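Local coordinates for protein hydroxyethylphosphonate dioxygenase (Streptomyces albus, PDB 6B9R) that probably uses a mononuclear, non-haem iron centre and dioxygen to cleave the carbon-carbon bond of 2-hydroxyethylphosphonate, giving hydroxymethylphosphonate, at residues L20-A23 / A24-L28; W58-I61 / S62-A65; G432-P435 / D436-G440; D10-R13 / A14-A18; Q217-L220 / A221-R225. All coordinates share one frame; numbering follows the deposited sequence.

Interaction 1: L20-A23 / A24-L28; sequences LLRA and AANDL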
loop_
_atom_site.group_PDB
_atom_site.type_symbol
_atom_site.label_atom_id
_atom_site.label_comp_id
_atom_site.label_asym_id
_atom_site.label_seq_id
_atom_site.Cartn_x
_atom_site.Cartn_y
_atom_site.Cartn_z
ATOM N N LEU A 20 -15.830 -7.050 -8.305
ATOM C CA LEU A 20 -15.662 -5.830 -7.514
ATOM C C LEU A 20 -16.996 -5.197 -7.168
ATOM O O LEU A 20 -17.133 -4.571 -6.108
ATOM C CB LEU A 20 -14.822 -4.802 -8.260
ATOM C CG LEU A 20 -13.357 -5.192 -8.392
ATOM C CD1 LEU A 20 -12.651 -4.161 -9.233
ATOM C CD2 LEU A 20 -12.689 -5.342 -7.011
ATOM N N LEU A 21 -17.972 -5.315 -8.066
ATOM C CA LEU A 21 -19.290 -4.753 -7.784
ATOM C C LEU A 21 -19.986 -5.518 -6.670
ATOM O O LEU A 21 -20.601 -4.909 -5.782
ATOM C CB LEU A 21 -20.137 -4.759 -9.048
ATOM C CG LEU A 21 -21.568 -4.259 -8.818
ATOM C CD1 LEU A 21 -21.535 -2.844 -8.267
ATOM C CD2 LEU A 21 -22.352 -4.327 -10.119
ATOM N N ARG A 22 -19.931 -6.853 -6.714
ATOM C CA ARG A 22 -20.492 -7.640 -5.619
ATOM C C ARG A 22 -19.751 -7.356 -4.318
ATOM O O ARG A 22 -20.366 -7.218 -3.253
ATOM C CB ARG A 22 -20.438 -9.135 -5.951
ATOM C CG ARG A 22 -20.762 -10.041 -4.750
ATOM C CD ARG A 22 -22.207 -9.869 -4.269
ATOM N NE ARG A 22 -23.143 -10.573 -5.136
ATOM C CZ ARG A 22 -24.465 -10.459 -5.062
ATOM N NH1 ARG A 22 -25.018 -9.652 -4.166
ATOM N NH2 ARG A 22 -25.239 -11.150 -5.892
ATOM N N ALA A 23 -18.426 -7.253 -4.381
ATOM C CA ALA A 23 -17.667 -6.976 -3.166
ATOM C C ALA A 23 -18.047 -5.623 -2.573
ATOM O O ALA A 23 -18.151 -5.482 -1.350
ATOM C CB ALA A 23 -16.163 -7.032 -3.460
ATOM N N ALA A 24 -18.259 -4.614 -3.423
ATOM C CA ALA A 24 -18.620 -3.293 -2.914
ATOM C C ALA A 24 -19.974 -3.335 -2.230
ATOM O O ALA A 24 -20.167 -2.730 -1.167
ATOM C CB ALA A 24 -18.641 -2.265 -4.048
ATOM N N ALA A 25 -20.925 -4.036 -2.836
ATOM C CA ALA A 25 -22.258 -4.152 -2.256
ATOM C C ALA A 25 -22.213 -4.918 -0.939
ATOM O O ALA A 25 -22.793 -4.482 0.061
ATOM C CB ALA A 25 -23.187 -4.827 -3.256
ATOM N N ASN A 26 -21.518 -6.060 -0.917
ATOM C CA ASN A 26 -21.323 -6.799 0.330
ATOM C C ASN A 26 -20.743 -5.911 1.423
ATOM O O ASN A 26 -21.177 -5.964 2.580
ATOM C CB ASN A 26 -20.390 -7.988 0.106
ATOM C CG ASN A 26 -21.069 -9.163 -0.553
ATOM O OD1 ASN A 26 -22.294 -9.208 -0.695
ATOM N ND2 ASN A 26 -20.269 -10.143 -0.945
ATOM N N ASP A 27 -19.718 -5.113 1.081
ATOM C CA ASP A 27 -19.042 -4.296 2.084
ATOM C C ASP A 27 -19.953 -3.215 2.654
ATOM O O ASP A 27 -19.782 -2.816 3.811
ATOM C CB ASP A 27 -17.783 -3.660 1.487
ATOM C CG ASP A 27 -16.674 -4.665 1.269
ATOM O OD1 ASP A 27 -16.832 -5.835 1.665
ATOM O OD2 ASP A 27 -15.638 -4.274 0.700
ATOM N N LEU A 28 -20.925 -2.749 1.874
ATOM C CA LEU A 28 -21.884 -1.752 2.318
ATOM C C LEU A 28 -23.138 -2.374 2.912
ATOM O O LEU A 28 -24.098 -1.650 3.197
ATOM C CB LEU A 28 -22.251 -0.819 1.148
ATOM C CG LEU A 28 -21.164 0.246 0.905
ATOM C CD1 LEU A 28 -21.263 0.877 -0.490
ATOM C CD2 LEU A 28 -21.265 1.337 1.961
HETATM O O HOH W 1 -24.118 -7.837 -2.202
#
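R22 and N26 lie one turn apart near the C-terminal end of helix 10-27, and the helical backbone carries most of what joins them. Four i to i+4 hydrogen bonds run from L20-A23 to A24-D27; the straightest is N26 N to R22 O, 2.9 Å long with 175° at the hydrogen. Beyond them L28 leaves helical geometry.

The second kind of contact is polar and passes through water. One ordered water accepts from R22 NH1 at 2.8 Å, in the guanidinium plane, and donates to N26 OD1 at 2.7 Å. R22 CG anti to its backbone N (chi1 169°) and a bend at chi2 place CD 3.6 Å from N26 OD1; the chi3 bend turns the guanidinium, 23° from the amide plane. Their strongest polar partners come from outside this stretch: D32 forms a salt bridge with R22 NH1, and R447 O accepts from N26 ND2.

Apolar contacts complete the set, with L21, R22 and A25 packing on F46 of helix 46-51. The N26 side chain is about 9 Å from a bound 2-hydroxyethylphosphonate, that of D27 about 9 Å from a bound iron. Arginine and amide are thus coupled indirectly, sharing one water while each ties the helix to a different part of the chain.

Interaction 2: W58-I61 / S62-A65; sequences WDLI and SRAA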
loop_
_atom_site.group_PDB
_atom_site.type_symbol
_atom_site.label_atom_id
_atom_site.label_comp_id
_atom_site.label_asym_id
_atom_site.label_seq_id
_atom_site.Cartn_x
_atom_site.Cartn_y
_atom_site.Cartn_z
ATOM N N TRP A 58 -19.633 2.659 -17.559
ATOM C CA TRP A 58 -19.142 3.837 -16.857
ATOM C C TRP A 58 -20.293 4.623 -16.254
ATOM O O TRP A 58 -20.143 5.236 -15.191
ATOM C CB TRP A 58 -18.323 4.708 -17.814
ATOM C CG TRP A 58 -17.842 5.990 -17.204
ATOM C CD1 TRP A 58 -18.214 7.263 -17.553
ATOM C CD2 TRP A 58 -16.907 6.128 -16.130
ATOM N NE1 TRP A 58 -17.567 8.178 -16.762
ATOM C CE2 TRP A 58 -16.757 7.510 -15.882
ATOM C CE3 TRP A 58 -16.184 5.220 -15.355
ATOM C CZ2 TRP A 58 -15.912 8.004 -14.889
ATOM C CZ3 TRP A 58 -15.336 5.715 -14.368
ATOM C CH2 TRP A 58 -15.212 7.093 -14.147
ATOM N N ASP A 59 -21.452 4.608 -16.906
ATOM C CA ASP A 59 -22.630 5.232 -16.315
ATOM C C ASP A 59 -22.956 4.603 -14.967
ATOM O O ASP A 59 -23.173 5.310 -13.975
ATOM C CB ASP A 59 -23.815 5.129 -17.272
ATOM C CG ASP A 59 -25.086 5.727 -16.691
ATOM O OD1 ASP A 59 -25.135 6.963 -16.533
ATOM O OD2 ASP A 59 -26.030 4.965 -16.390
ATOM N N LEU A 60 -22.968 3.268 -14.900
ATOM C CA LEU A 60 -23.332 2.613 -13.647
ATOM C C LEU A 60 -22.271 2.847 -12.582
ATOM O O LEU A 60 -22.595 3.087 -11.415
ATOM C CB LEU A 60 -23.564 1.115 -13.873
ATOM C CG LEU A 60 -23.829 0.259 -12.623
ATOM C CD1 LEU A 60 -25.035 0.786 -11.871
ATOM C CD2 LEU A 60 -24.038 -1.199 -12.978
ATOM N N ILE A 61 -20.998 2.809 -12.972
ATOM C CA ILE A 61 -19.920 3.071 -12.027
ATOM C C ILE A 61 -19.993 4.502 -11.507
ATOM O O ILE A 61 -19.773 4.755 -10.318
ATOM C CB ILE A 61 -18.568 2.759 -12.692
ATOM C CG1 ILE A 61 -18.448 1.246 -12.905
ATOM C CG2 ILE A 61 -17.409 3.304 -11.850
ATOM C CD1 ILE A 61 -17.136 0.822 -13.539
ATOM N N SER A 62 -20.331 5.454 -12.382
ATOM C CA SER A 62 -20.500 6.837 -11.945
ATOM C C SER A 62 -21.693 6.981 -11.013
ATOM O O SER A 62 -21.623 7.716 -10.021
ATOM C CB SER A 62 -20.659 7.758 -13.155
ATOM O OG SER A 62 -19.518 7.684 -13.987
ATOM N N ARG A 63 -22.804 6.294 -11.320
ATOM C CA ARG A 63 -23.958 6.327 -10.431
ATOM C C ARG A 63 -23.630 5.714 -9.076
ATOM O O ARG A 63 -24.100 6.201 -8.036
ATOM C CB ARG A 63 -25.139 5.599 -11.078
ATOM C CG ARG A 63 -25.825 6.424 -12.160
ATOM C CD ARG A 63 -26.426 5.541 -13.238
ATOM N NE ARG A 63 -27.411 4.600 -12.713
ATOM C CZ ARG A 63 -27.839 3.532 -13.382
ATOM N NH1 ARG A 63 -28.736 2.719 -12.841
ATOM N NH2 ARG A 63 -27.360 3.273 -14.594
ATOM N N ALA A 64 -22.816 4.652 -9.064
ATOM C CA ALA A 64 -22.457 4.011 -7.802
ATOM C C ALA A 64 -21.612 4.936 -6.923
ATOM O O ALA A 64 -21.800 4.973 -5.701
ATOM C CB ALA A 64 -21.717 2.701 -8.066
ATOM N N ALA A 65 -20.687 5.698 -7.527
ATOM C CA ALA A 65 -19.899 6.666 -6.768
ATOM C C ALA A 65 -20.738 7.823 -6.240
ATOM O O ALA A 65 -20.310 8.494 -5.294
ATOM C CB ALA A 65 -18.749 7.220 -7.617
#
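S62 turns its hydroxyl back onto W58, one turn earlier in helix 58-67, and R63 reaches back to D59 in the same way. W58 O accepts twice from S62, from the backbone N and from OG, both at 2.8 Å and from opposite faces of the carbonyl plane. OG also sits 3.3 Å above one face of the W58 ring, offset toward its rim. The serine torsion, OG anti to the S62 carbonyl carbon (chi1 -60°), puts it there.

On another side of the helix R63 NH2 forms a salt bridge with D59 OD2 at 2.8 Å, with 153° at the hydrogen. The carboxylate lies at the guanidinium edge, the two planes 45° apart, and L60 CD1 stands over the centre of one guanidinium face, 4.2 Å above it. R63 NH1 bonds to L39 O, fixing the far side of the group. Were R63 an alanine, the D59 carboxylate would probably lose its cation and L39 O this donor.

Farther out, T57 OG1 accepts from L60 N, while the W58 ring stacks on W58 of the second subunit. The i to i+4 salt bridge and the serine hydroxyl folded back onto a carbonyl are familiar features of alpha helices, used here in one that also takes part in the dimer interface.

Interaction 3: G432-P435 / D436-G440; sequences GAMP and DGAIG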
loop_
_atom_site.group_PDB
_atom_site.type_symbol
_atom_site.label_atom_id
_atom_site.label_comp_id
_atom_site.label_asym_id
_atom_site.label_seq_id
_atom_site.Cartn_x
_atom_site.Cartn_y
_atom_site.Cartn_z
ATOM N N GLY A 432 -1.395 -14.460 4.696
ATOM C CA GLY A 432 -1.054 -15.620 5.501
ATOM C C GLY A 432 -1.990 -15.856 6.666
ATOM O O GLY A 432 -2.080 -16.988 7.158
ATOM N N ALA A 433 -2.697 -14.816 7.114
ATOM C CA ALA A 433 -3.604 -14.948 8.244
ATOM C C ALA A 433 -5.006 -15.364 7.828
ATOM O O ALA A 433 -5.789 -15.782 8.687
ATOM C CB ALA A 433 -3.669 -13.634 9.033
ATOM N N MET A 434 -5.331 -15.281 6.538
ATOM C CA MET A 434 -6.669 -15.616 6.068
ATOM C C MET A 434 -6.976 -17.094 6.280
ATOM O O MET A 434 -6.091 -17.940 6.159
ATOM C CB MET A 434 -6.805 -15.301 4.585
ATOM C CG MET A 434 -7.006 -13.856 4.279
ATOM S SD MET A 434 -7.222 -13.683 2.506
ATOM C CE MET A 434 -7.448 -11.914 2.389
ATOM N N PRO A 435 -8.231 -17.435 6.571
ATOM C CA PRO A 435 -8.606 -18.851 6.658
ATOM C C PRO A 435 -8.558 -19.540 5.301
ATOM O O PRO A 435 -8.575 -18.909 4.242
ATOM C CB PRO A 435 -10.039 -18.815 7.213
ATOM C CG PRO A 435 -10.542 -17.450 6.918
ATOM C CD PRO A 435 -9.341 -16.539 6.942
ATOM N N ASP A 436 -8.502 -20.873 5.356
ATOM C CA ASP A 436 -8.424 -21.688 4.149
ATOM C C ASP A 436 -9.550 -21.349 3.185
ATOM O O ASP A 436 -10.699 -21.151 3.587
ATOM C CB ASP A 436 -8.485 -23.175 4.507
ATOM C CG ASP A 436 -7.347 -23.607 5.408
ATOM O OD1 ASP A 436 -6.217 -23.106 5.230
ATOM O OD2 ASP A 436 -7.583 -24.455 6.295
ATOM N N GLY A 437 -9.211 -21.287 1.898
ATOM C CA GLY A 437 -10.160 -20.952 0.863
ATOM C C GLY A 437 -10.420 -19.476 0.677
ATOM O O GLY A 437 -10.975 -19.086 -0.357
ATOM N N ALA A 438 -10.031 -18.634 1.634
ATOM C CA ALA A 438 -10.435 -17.235 1.574
ATOM C C ALA A 438 -9.698 -16.471 0.481
ATOM O O ALA A 438 -10.242 -15.503 -0.068
ATOM C CB ALA A 438 -10.213 -16.570 2.928
ATOM N N ILE A 439 -8.473 -16.881 0.144
ATOM C CA ILE A 439 -7.708 -16.147 -0.859
ATOM C C ILE A 439 -8.462 -16.120 -2.183
ATOM O O ILE A 439 -8.494 -15.098 -2.879
ATOM C CB ILE A 439 -6.293 -16.749 -0.995
ATOM C CG1 ILE A 439 -5.423 -16.302 0.184
ATOM C CG2 ILE A 439 -5.641 -16.358 -2.319
ATOM C CD1 ILE A 439 -4.031 -16.930 0.207
ATOM N N GLY A 440 -9.121 -17.227 -2.527
ATOM C CA GLY A 440 -9.929 -17.250 -3.737
ATOM C C GLY A 440 -10.999 -16.174 -3.770
ATOM O O GLY A 440 -11.202 -15.522 -4.796
#
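P435 and A438 are the two ends of a type II beta turn that carries the chain from helix 425-433 into helix 438-443. D436 is its first central residue; its side chain sets off away from the first segment, and the aspartate is exposed. G437 follows with phi 82°, a positive value that suits glycine at this point of a type II turn.

A438 then closes the turn. Its N donates to P435 O at 3.0 Å, with the donor tilted from the carbonyl plane. The methyl of A438 points back at the first segment, with CB 4.0 Å from M434 CB and 4.1 Å from P435 CG, so the alanine is held against both residues.

I439 comes next and meets the far end of M434. The methionine, CG anti to its carbonyl carbon (chi1 -78°) and extended beyond, carries SD to 3.9 Å from I439 CG1, the two side chains crossing at about a right angle. The second subunit packs on the same residues, with its L212 on M434, P186 on P435 and F187 on A438.

Apart from one backbone bond, then, the contact is made of weak apolar touches; the single turn bond and the glycine at the positive-phi position hold the reversal, and its apolar side is shared with the partner chain.

Interaction 4: D10-R13 / A14-A18; sequences DAAR and AARAA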
loop_
_atom_site.group_PDB
_atom_site.type_symbol
_atom_site.label_atom_id
_atom_site.label_comp_id
_atom_site.label_asym_id
_atom_site.label_seq_id
_atom_site.Cartn_x
_atom_site.Cartn_y
_atom_site.Cartn_z
ATOM N N ASP A 10 -10.515 -9.820 -22.238
ATOM C CA ASP A 10 -11.556 -8.838 -21.941
ATOM C C ASP A 10 -12.659 -9.452 -21.090
ATOM O O ASP A 10 -13.247 -8.777 -20.238
ATOM C CB ASP A 10 -12.148 -8.278 -23.233
ATOM C CG ASP A 10 -11.268 -7.224 -23.870
ATOM O OD1 ASP A 10 -10.207 -6.903 -23.297
ATOM O OD2 ASP A 10 -11.641 -6.715 -24.948
ATOM N N ALA A 11 -12.962 -10.731 -21.318
ATOM C CA ALA A 11 -13.971 -11.410 -20.513
ATOM C C ALA A 11 -13.473 -11.648 -19.093
ATOM O O ALA A 11 -14.257 -11.598 -18.138
ATOM C CB ALA A 11 -14.368 -12.732 -21.170
ATOM N N ALA A 12 -12.180 -11.939 -18.934
ATOM C CA ALA A 12 -11.614 -12.069 -17.594
ATOM C C ALA A 12 -11.654 -10.738 -16.848
ATOM O O ALA A 12 -11.946 -10.698 -15.644
ATOM C CB ALA A 12 -10.177 -12.589 -17.678
ATOM N N ARG A 13 -11.357 -9.637 -17.544
ATOM C CA ARG A 13 -11.405 -8.325 -16.899
ATOM C C ARG A 13 -12.830 -7.964 -16.513
ATOM O O ARG A 13 -13.066 -7.394 -15.439
ATOM C CB ARG A 13 -10.811 -7.254 -17.815
ATOM C CG ARG A 13 -10.668 -5.892 -17.144
ATOM C CD ARG A 13 -9.749 -4.945 -17.910
ATOM N NE ARG A 13 -10.351 -4.457 -19.149
ATOM C CZ ARG A 13 -9.950 -4.803 -20.369
ATOM N NH1 ARG A 13 -8.930 -5.638 -20.530
ATOM N NH2 ARG A 13 -10.567 -4.305 -21.434
ATOM N N ALA A 14 -13.787 -8.279 -17.387
ATOM C CA ALA A 14 -15.191 -8.070 -17.057
ATOM C C ALA A 14 -15.582 -8.849 -15.809
ATOM O O ALA A 14 -16.275 -8.319 -14.935
ATOM C CB ALA A 14 -16.075 -8.461 -18.241
ATOM N N ALA A 15 -15.124 -10.100 -15.698
ATOM C CA ALA A 15 -15.395 -10.897 -14.506
ATOM C C ALA A 15 -14.800 -10.252 -13.258
ATOM O O ALA A 15 -15.431 -10.235 -12.196
ATOM C CB ALA A 15 -14.845 -12.310 -14.687
ATOM N N ARG A 16 -13.577 -9.722 -13.364
ATOM C CA ARG A 16 -12.983 -9.022 -12.233
ATOM C C ARG A 16 -13.821 -7.819 -11.834
ATOM O O ARG A 16 -14.022 -7.568 -10.642
ATOM C CB ARG A 16 -11.548 -8.592 -12.567
ATOM C CG ARG A 16 -10.611 -9.763 -12.804
ATOM C CD ARG A 16 -9.135 -9.400 -12.603
ATOM N NE ARG A 16 -8.602 -8.530 -13.649
ATOM C CZ ARG A 16 -8.260 -8.934 -14.872
ATOM N NH1 ARG A 16 -8.405 -10.207 -15.231
ATOM N NH2 ARG A 16 -7.781 -8.058 -15.746
ATOM N N ALA A 17 -14.327 -7.071 -12.822
ATOM C CA ALA A 17 -15.143 -5.901 -12.526
ATOM C C ALA A 17 -16.463 -6.302 -11.877
ATOM O O ALA A 17 -16.925 -5.644 -10.940
ATOM C CB ALA A 17 -15.398 -5.095 -13.804
ATOM N N ALA A 18 -17.078 -7.386 -12.355
ATOM C CA ALA A 18 -18.315 -7.854 -11.736
ATOM C C ALA A 18 -18.072 -8.266 -10.291
ATOM O O ALA A 18 -18.879 -7.962 -9.403
ATOM C CB ALA A 18 -18.897 -9.014 -12.538
HETATM O O HOH W 2 -7.372 -7.677 -18.756
#
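R16 folds back over A12 and R13 in the first turns of helix 10-27, a regular alpha helix whose i to i+4 backbone bonds run from D10-R13 to A14-A17. Its CB lies 3.5 Å from R13 O. CG, anti to the carbonyl carbon of R16 (chi1 -64°), comes 3.3 Å from A12 O, the carbonyl that accepts from the R16 backbone N. The chain then bends at chi3 and lays the guanidinium flat against the backbone, where R13 CA stands 3.7 Å above the centre of one face. CZ lies 3.8 Å from R13 CA; NH1 lies near A12 O and the A12 methyl, and NH2 meets R13 CB at 3.8 Å.

The polar end is anchored by I78 O, which accepts from NH2, while P77 packs against the side chain. R13 runs back in the same sense, to D10, with which it forms a salt bridge through weak bonds. One water accepts from both R13 NH1 and R16 NH2, 3.1 Å from each and in the plane of each guanidinium. A leucine in place of R16 would probably leave I78 O without this donor and strip the water of one of its two arginine partners. The guanidinium planes are 64° apart, and R13 NH1 and R16 NH2 stay 5.5 Å from each other.

Interaction 5: Q217-L220 / A221-R225; sequences QREL and ATFGR
E219 and F223 make the close part of this contact, one turn apart at the end of helix 215-223. E219 O lies 3.5 Å above the ring, over its centre, while the E219 side chain crosses obliquely and puts CG 3.5 Å from F223 CZ. F223 has CG anti to its carbonyl carbon (chi1 -53°), which swings the ring back over that turn; L220 CD2 touches F223 CD2 at 3.7 Å.

The same carbonyl is gripped by T222. OG1 donates to E219 O at 2.7 Å, in the carbonyl plane and on a lone pair, whereas T222 N bonds to it from above that plane at 3.0 Å. The bonds from F223 N to E219 O and to L220 O are weak, and G224 N to L220 O, 3.2 Å, ends the helix.

Between side chains the Q217 end is looser, Q217 NE2 3.9 Å from the CB of the partly exposed A221, though Q217 O still takes the A221 N bond.

G224, with positive phi, ends this helix and sits at the N-cap position of helix 225-231, whose T228 and L231 pack on L220. The second subunit also packs here: its H364 and Q119 bond to E219 and T222, its Y442 O accepts from Q217 NE2, and its P400 lies on F223.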
loop_
_atom_site.group_PDB
_atom_site.type_symbol
_atom_site.label_atom_id
_atom_site.label_comp_id
_atom_site.label_asym_id
_atom_site.label_seq_id
_atom_site.Cartn_x
_atom_site.Cartn_y
_atom_site.Cartn_z
ATOM N N GLN A 217 -1.229 8.239 -3.187
ATOM C CA GLN A 217 -1.281 9.552 -3.827
ATOM C C GLN A 217 -2.707 10.083 -3.875
ATOM O O GLN A 217 -2.950 11.260 -3.588
ATOM C CB GLN A 217 -0.705 9.465 -5.242
ATOM C CG GLN A 217 -0.422 10.802 -5.929
ATOM C CD GLN A 217 -1.663 11.498 -6.457
ATOM O OE1 GLN A 217 -2.688 10.869 -6.702
ATOM N NE2 GLN A 217 -1.574 12.816 -6.626
ATOM N N ARG A 218 -3.662 9.229 -4.252
ATOM C CA ARG A 218 -5.052 9.668 -4.371
ATOM C C ARG A 218 -5.587 10.158 -3.039
ATOM O O ARG A 218 -6.258 11.194 -2.971
ATOM C CB ARG A 218 -5.924 8.517 -4.881
ATOM C CG ARG A 218 -5.425 7.859 -6.145
ATOM C CD ARG A 218 -5.470 8.797 -7.328
ATOM N NE ARG A 218 -5.015 8.134 -8.549
ATOM C CZ ARG A 218 -3.752 7.827 -8.810
ATOM N NH1 ARG A 218 -2.804 8.132 -7.944
ATOM N NH2 ARG A 218 -3.435 7.219 -9.946
ATOM N N GLU A 219 -5.303 9.416 -1.972
ATOM C CA GLU A 219 -5.784 9.780 -0.646
ATOM C C GLU A 219 -5.126 11.063 -0.170
ATOM O O GLU A 219 -5.797 12.029 0.210
ATOM C CB GLU A 219 -5.484 8.632 0.318
ATOM C CG GLU A 219 -6.479 8.425 1.419
ATOM C CD GLU A 219 -6.117 7.223 2.284
ATOM O OE1 GLU A 219 -5.495 7.428 3.345
ATOM O OE2 GLU A 219 -6.457 6.086 1.892
ATOM N N LEU A 220 -3.798 11.095 -0.195
ATOM C CA LEU A 220 -3.101 12.279 0.286
ATOM C C LEU A 220 -3.471 13.515 -0.518
ATOM O O LEU A 220 -3.534 14.621 0.035
ATOM C CB LEU A 220 -1.601 12.033 0.236
ATOM C CG LEU A 220 -1.127 10.990 1.245
ATOM C CD1 LEU A 220 0.334 10.654 0.985
ATOM C CD2 LEU A 220 -1.314 11.500 2.658
ATOM N N ALA A 221 -3.727 13.351 -1.818
ATOM C CA ALA A 221 -4.113 14.498 -2.635
ATOM C C ALA A 221 -5.402 15.144 -2.131
ATOM O O ALA A 221 -5.568 16.364 -2.253
ATOM C CB ALA A 221 -4.263 14.076 -4.097
ATOM N N THR A 222 -6.319 14.359 -1.553
ATOM C CA THR A 222 -7.544 14.964 -1.015
ATOM C C THR A 222 -7.316 15.651 0.319
ATOM O O THR A 222 -8.051 16.586 0.654
ATOM C CB THR A 222 -8.666 13.940 -0.812
ATOM O OG1 THR A 222 -8.297 13.001 0.213
ATOM C CG2 THR A 222 -9.018 13.223 -2.118
ATOM N N PHE A 223 -6.353 15.178 1.114
ATOM C CA PHE A 223 -6.093 15.827 2.398
ATOM C C PHE A 223 -5.443 17.190 2.220
ATOM O O PHE A 223 -5.651 18.085 3.045
ATOM C CB PHE A 223 -5.189 14.971 3.283
ATOM C CG PHE A 223 -5.656 13.562 3.473
ATOM C CD1 PHE A 223 -6.993 13.230 3.406
ATOM C CD2 PHE A 223 -4.734 12.565 3.748
ATOM C CE1 PHE A 223 -7.407 11.927 3.592
ATOM C CE2 PHE A 223 -5.143 11.259 3.933
ATOM C CZ PHE A 223 -6.485 10.947 3.855
ATOM N N GLY A 224 -4.646 17.361 1.174
ATOM C CA GLY A 224 -3.983 18.626 0.925
ATOM C C GLY A 224 -2.528 18.612 1.361
ATOM O O GLY A 224 -2.028 17.673 1.986
ATOM N N ARG A 225 -1.856 19.720 1.049
ATOM C CA ARG A 225 -0.405 19.805 1.191
ATOM C C ARG A 225 0.034 19.862 2.655
ATOM O O ARG A 225 1.036 19.243 3.033
ATOM C CB ARG A 225 0.089 21.030 0.427
ATOM C CG ARG A 225 1.570 21.156 0.337
ATOM C CD ARG A 225 1.920 22.406 -0.440
ATOM N NE ARG A 225 3.342 22.457 -0.733
ATOM C CZ ARG A 225 3.839 22.977 -1.844
ATOM N NH1 ARG A 225 5.145 22.984 -2.037
ATOM N NH2 ARG A 225 3.016 23.470 -2.765
#

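In the fold
Interactions 1 and 4 share helix 10-27, their centres about 15 Å apart. The N-terminal one is a surface contact, whereas interaction 1 is partly buried, but both join polar side chains through a single water. Interaction 2, about 14 Å between centres from interaction 1, uses a direct salt bridge instead. Interaction 5 is the buried contact of the set, combining a phenyl ring over a carbonyl with a threonine hydroxyl bond, and interaction 3 is a turn between two helices, held by one backbone bond and apolar touches. All five reach the second subunit, interaction 5 with every residue and interaction 4 through R16 alone; L20 of 20-28 meets R218 of the partner's 217-225.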